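Local coordinates for protein Lmaj004091aaa (Leishmania major, PDB 1XTP) that probably transfers methyl groups from S-adenosyl-L-methionine to the N-terminal amino group of proteins that begin with an X-Pro-Lys sequence, at residues D78-G81 against S82-F85; L129-A132 against K133-L136. All coordinates share one frame; numbering follows the deposited sequence.

Contact 1: residues D78-G81 against S82-F85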
# COMPACT_ATOMS: atom_id res chain seq x y z
N ASP A 78 -1.23 -3.28 -15.02
CA ASP A 78 -0.91 -3.42 -13.63
C ASP A 78 -0.89 -4.87 -13.18
O ASP A 78 0.04 -5.30 -12.52
CB ASP A 78 -1.90 -2.63 -12.76
CG ASP A 78 -1.75 -2.94 -11.28
OD1 ASP A 78 -0.66 -2.65 -10.74
OD2 ASP A 78 -2.70 -3.51 -10.69
N ILE A 79 -1.93 -5.62 -13.52
CA ILE A 79 -2.05 -7.01 -13.09
C ILE A 79 -0.96 -7.90 -13.74
O ILE A 79 -0.38 -8.78 -13.08
CB ILE A 79 -3.48 -7.54 -13.41
CG1 ILE A 79 -4.52 -6.84 -12.52
CG2 ILE A 79 -3.57 -9.05 -13.23
CD1 ILE A 79 -4.35 -7.08 -10.99
N GLU A 80 -0.65 -7.66 -15.01
CA GLU A 80 0.39 -8.43 -15.69
C GLU A 80 1.79 -8.16 -15.11
O GLU A 80 2.57 -9.08 -14.88
CB GLU A 80 0.33 -8.16 -17.20
CG GLU A 80 1.33 -8.96 -18.03
CD GLU A 80 1.07 -10.48 -18.04
OE1 GLU A 80 0.11 -10.96 -17.41
OE2 GLU A 80 1.84 -11.19 -18.73
N GLY A 81 2.09 -6.89 -14.85
CA GLY A 81 3.34 -6.51 -14.15
C GLY A 81 3.54 -7.18 -12.79
O GLY A 81 4.63 -7.64 -12.46
N SER A 82 2.47 -7.22 -11.98
CA SER A 82 2.51 -7.87 -10.68
C SER A 82 2.72 -9.38 -10.82
O SER A 82 3.50 -9.99 -10.08
CB SER A 82 1.20 -7.61 -9.94
OG SER A 82 1.07 -6.26 -9.61
N ARG A 83 1.99 -9.98 -11.75
CA ARG A 83 2.09 -11.42 -11.97
C ARG A 83 3.51 -11.84 -12.39
O ARG A 83 4.08 -12.81 -11.84
CB ARG A 83 1.07 -11.86 -13.02
CG ARG A 83 1.03 -13.36 -13.16
CD ARG A 83 0.18 -13.80 -14.35
NE ARG A 83 0.77 -13.48 -15.65
CZ ARG A 83 1.87 -14.04 -16.16
NH1 ARG A 83 2.57 -14.96 -15.48
NH2 ARG A 83 2.29 -13.68 -17.37
N ASN A 84 4.09 -11.11 -13.34
CA ASN A 84 5.48 -11.34 -13.78
C ASN A 84 6.50 -11.08 -12.66
O ASN A 84 7.45 -11.83 -12.48
CB ASN A 84 5.80 -10.49 -15.02
CG ASN A 84 5.05 -10.95 -16.27
OD1 ASN A 84 4.61 -12.09 -16.35
ND2 ASN A 84 4.90 -10.06 -17.24
N PHE A 85 6.27 -10.04 -11.87
CA PHE A 85 7.13 -9.74 -10.73
C PHE A 85 7.08 -10.85 -9.69
O PHE A 85 8.12 -11.36 -9.28
CB PHE A 85 6.76 -8.40 -10.10
CG PHE A 85 7.68 -7.97 -8.97
CD1 PHE A 85 8.87 -7.31 -9.24
CD2 PHE A 85 7.34 -8.20 -7.65
CE1 PHE A 85 9.70 -6.91 -8.21
CE2 PHE A 85 8.17 -7.79 -6.62
CZ PHE A 85 9.35 -7.15 -6.91
O HOH W 1 -1.45 -5.43 -9.07
O HOH W 2 3.96 -10.25 -19.68

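Contact 2: residues L129-A132 against K133-L136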
# COMPACT_ATOMS: atom_id res chain seq x y z
N LEU A 129 -15.76 -3.60 1.23
CA LEU A 129 -15.60 -4.99 1.64
C LEU A 129 -16.80 -5.86 1.29
O LEU A 129 -16.65 -7.03 0.90
CB LEU A 129 -15.32 -5.06 3.15
CG LEU A 129 -14.95 -6.42 3.75
CD1 LEU A 129 -13.71 -6.99 3.10
CD2 LEU A 129 -14.71 -6.28 5.25
N GLU A 130 -17.99 -5.30 1.44
CA GLU A 130 -19.24 -5.97 1.08
C GLU A 130 -19.32 -6.29 -0.40
O GLU A 130 -19.74 -7.37 -0.78
CB GLU A 130 -20.46 -5.13 1.51
CG GLU A 130 -20.75 -5.15 3.02
CD GLU A 130 -20.82 -6.57 3.60
OE1 GLU A 130 -21.61 -7.39 3.06
OE2 GLU A 130 -20.08 -6.86 4.58
N GLU A 131 -18.93 -5.34 -1.22
CA GLU A 131 -18.88 -5.56 -2.66
C GLU A 131 -17.84 -6.62 -3.05
O GLU A 131 -18.09 -7.42 -3.95
CB GLU A 131 -18.61 -4.24 -3.37
CG GLU A 131 -18.49 -4.36 -4.87
CD GLU A 131 -19.75 -4.89 -5.54
OE1 GLU A 131 -20.85 -4.78 -4.97
OE2 GLU A 131 -19.62 -5.42 -6.67
N ALA A 132 -16.67 -6.59 -2.41
CA ALA A 132 -15.67 -7.65 -2.56
C ALA A 132 -16.24 -9.05 -2.32
O ALA A 132 -15.95 -9.97 -3.09
CB ALA A 132 -14.51 -7.41 -1.58
N LYS A 133 -17.02 -9.20 -1.25
CA LYS A 133 -17.71 -10.47 -0.95
C LYS A 133 -18.57 -10.95 -2.12
O LYS A 133 -18.56 -12.13 -2.44
CB LYS A 133 -18.59 -10.35 0.30
CG LYS A 133 -17.85 -10.42 1.59
CD LYS A 133 -18.79 -10.20 2.76
CE LYS A 133 -18.03 -9.95 4.03
NZ LYS A 133 -18.95 -9.54 5.13
N ARG A 134 -19.29 -10.03 -2.75
CA ARG A 134 -20.11 -10.36 -3.92
C ARG A 134 -19.27 -10.66 -5.16
O ARG A 134 -19.57 -11.56 -5.92
CB ARG A 134 -21.08 -9.22 -4.24
CG ARG A 134 -22.10 -8.99 -3.15
CD ARG A 134 -23.17 -7.99 -3.57
NE ARG A 134 -22.76 -6.60 -3.34
CZ ARG A 134 -22.73 -6.01 -2.15
NH1 ARG A 134 -23.09 -6.67 -1.04
NH2 ARG A 134 -22.34 -4.74 -2.05
N GLU A 135 -18.22 -9.88 -5.36
CA GLU A 135 -17.41 -10.04 -6.55
C GLU A 135 -16.56 -11.30 -6.46
O GLU A 135 -16.19 -11.88 -7.48
CB GLU A 135 -16.57 -8.78 -6.80
CG GLU A 135 -17.22 -7.78 -7.76
CD GLU A 135 -17.02 -8.19 -9.21
OE1 GLU A 135 -15.85 -8.27 -9.64
OE2 GLU A 135 -18.02 -8.46 -9.93
N LEU A 136 -16.32 -11.76 -5.23
CA LEU A 136 -15.48 -12.92 -4.99
C LEU A 136 -16.27 -14.19 -4.67
O LEU A 136 -15.69 -15.16 -4.22
CB LEU A 136 -14.49 -12.61 -3.89
CG LEU A 136 -13.45 -11.52 -4.20
CD1 LEU A 136 -12.67 -11.22 -2.95
CD2 LEU A 136 -12.50 -11.95 -5.29

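Contact 1: residues D78-G81 against S82-F85
In helix 75-87, Glu80 and Arg83 form an i to i+3 salt bridge on the outer side of the helix. The two side chains run side by side, pointing the same way, and the guanidinium takes the carboxylate side-on: NE of Arg83 lies 3.1 Å from OE1 of Glu80, while NH2 of Arg83 reaches OE2 of Glu80 at 2.9 Å. Both nitrogens come from above the carboxylate plane, the two flat groups being turned 55° apart. The bend at chi2 of Glu80 (67°) brings its carboxylate alongside the guanidinium. One turn on, a water is held between OE2 of Glu80 and ND2 of Asn84, donating to the former and accepting from the latter.

The inward side of the helix lies against the Rossmann-type methyltransferase sheet, where Phe85 packs on strands 232-237 and 248-253. Here the buried side chains of Asp78 and Ser82 are bridged by a water that gives a hydrogen bond to OD2 of Asp78 and receives one from OG of Ser82 at 2.7 Å. Lys196 bonds both OD1 of Asp78 and OG of Ser82. Asp78 also binds Arg106 and Gln165, both predicted to contact S-adenosyl-L-methionine, so it probably helps position them as a second-shell carboxylate.

Contact 2: residues L129-A132 against K133-L136
Glu131 OE1 takes two hydrogen bonds from the side of the Arg134 guanidinium, from NE of Arg134 at 3.1 Å and from NH2 of Arg134 at 3.3 Å. Both nitrogens reach the oxygen from the same face of the carboxylate, NE from well above its plane and NH2 nearer to it, on the anti side. The side chains cross at about a right angle, their flat groups 63° apart. A bend at chi3 (-85°) folds the guanidinium of Arg134 back over the preceding turn, where the carbonyl O of Glu130 lies 3.4 Å above one face of the Arg134 guanidinium, offset toward its rim. The other oxygen of Glu131, OE2, touches CG of Glu135 at 3.5 Å.

Next to this pair, Lys133 stretches out alongside Glu130 and its NZ meets OE2 of Glu130 on the syn side at 3.0 Å. The two i to i+3 salt bridges lie on helix 126-135, the crossover helix of the beta-alpha-beta unit made with strands 118-123 and 141-146. Its buried side carries Leu129, Ala132 and Leu136: Leu129 packs on Phe144 and Leu146, and Ala132 on Leu121. CB of Ala132 approaches CD1 of Leu136 at 4.4 Å. Leu136 is the first residue to depart from helical backbone angles; its N closes the last turn by bonding to O of Ala132 at 2.8 Å, and its side chain reaches Leu121 and Val141.

Overall arrangement
Following the chain from the N terminus, helix 75-87 comes first and contains all of contact 1; strand 96-100, helix 106-115 and strand 118-123 follow before contact 2, which takes up most of helix 126-135 and runs one residue past its end. Each contact lies within one continuous stretch, so neither closes a long loop, and the two neither nest nor cross. The centres of contacts 1 and 2 are about 22 Å apart and their nearest atoms about 11 Å, with no touch. Helix 106-115 meets both: Arg106 and Leu111 face contact 1, and Lys109 faces contact 2. Contact 1 packs toward strands 232-237 and 248-253, contact 2 toward 118-123 and 141-146, at opposite ends of the seven-stranded sheet.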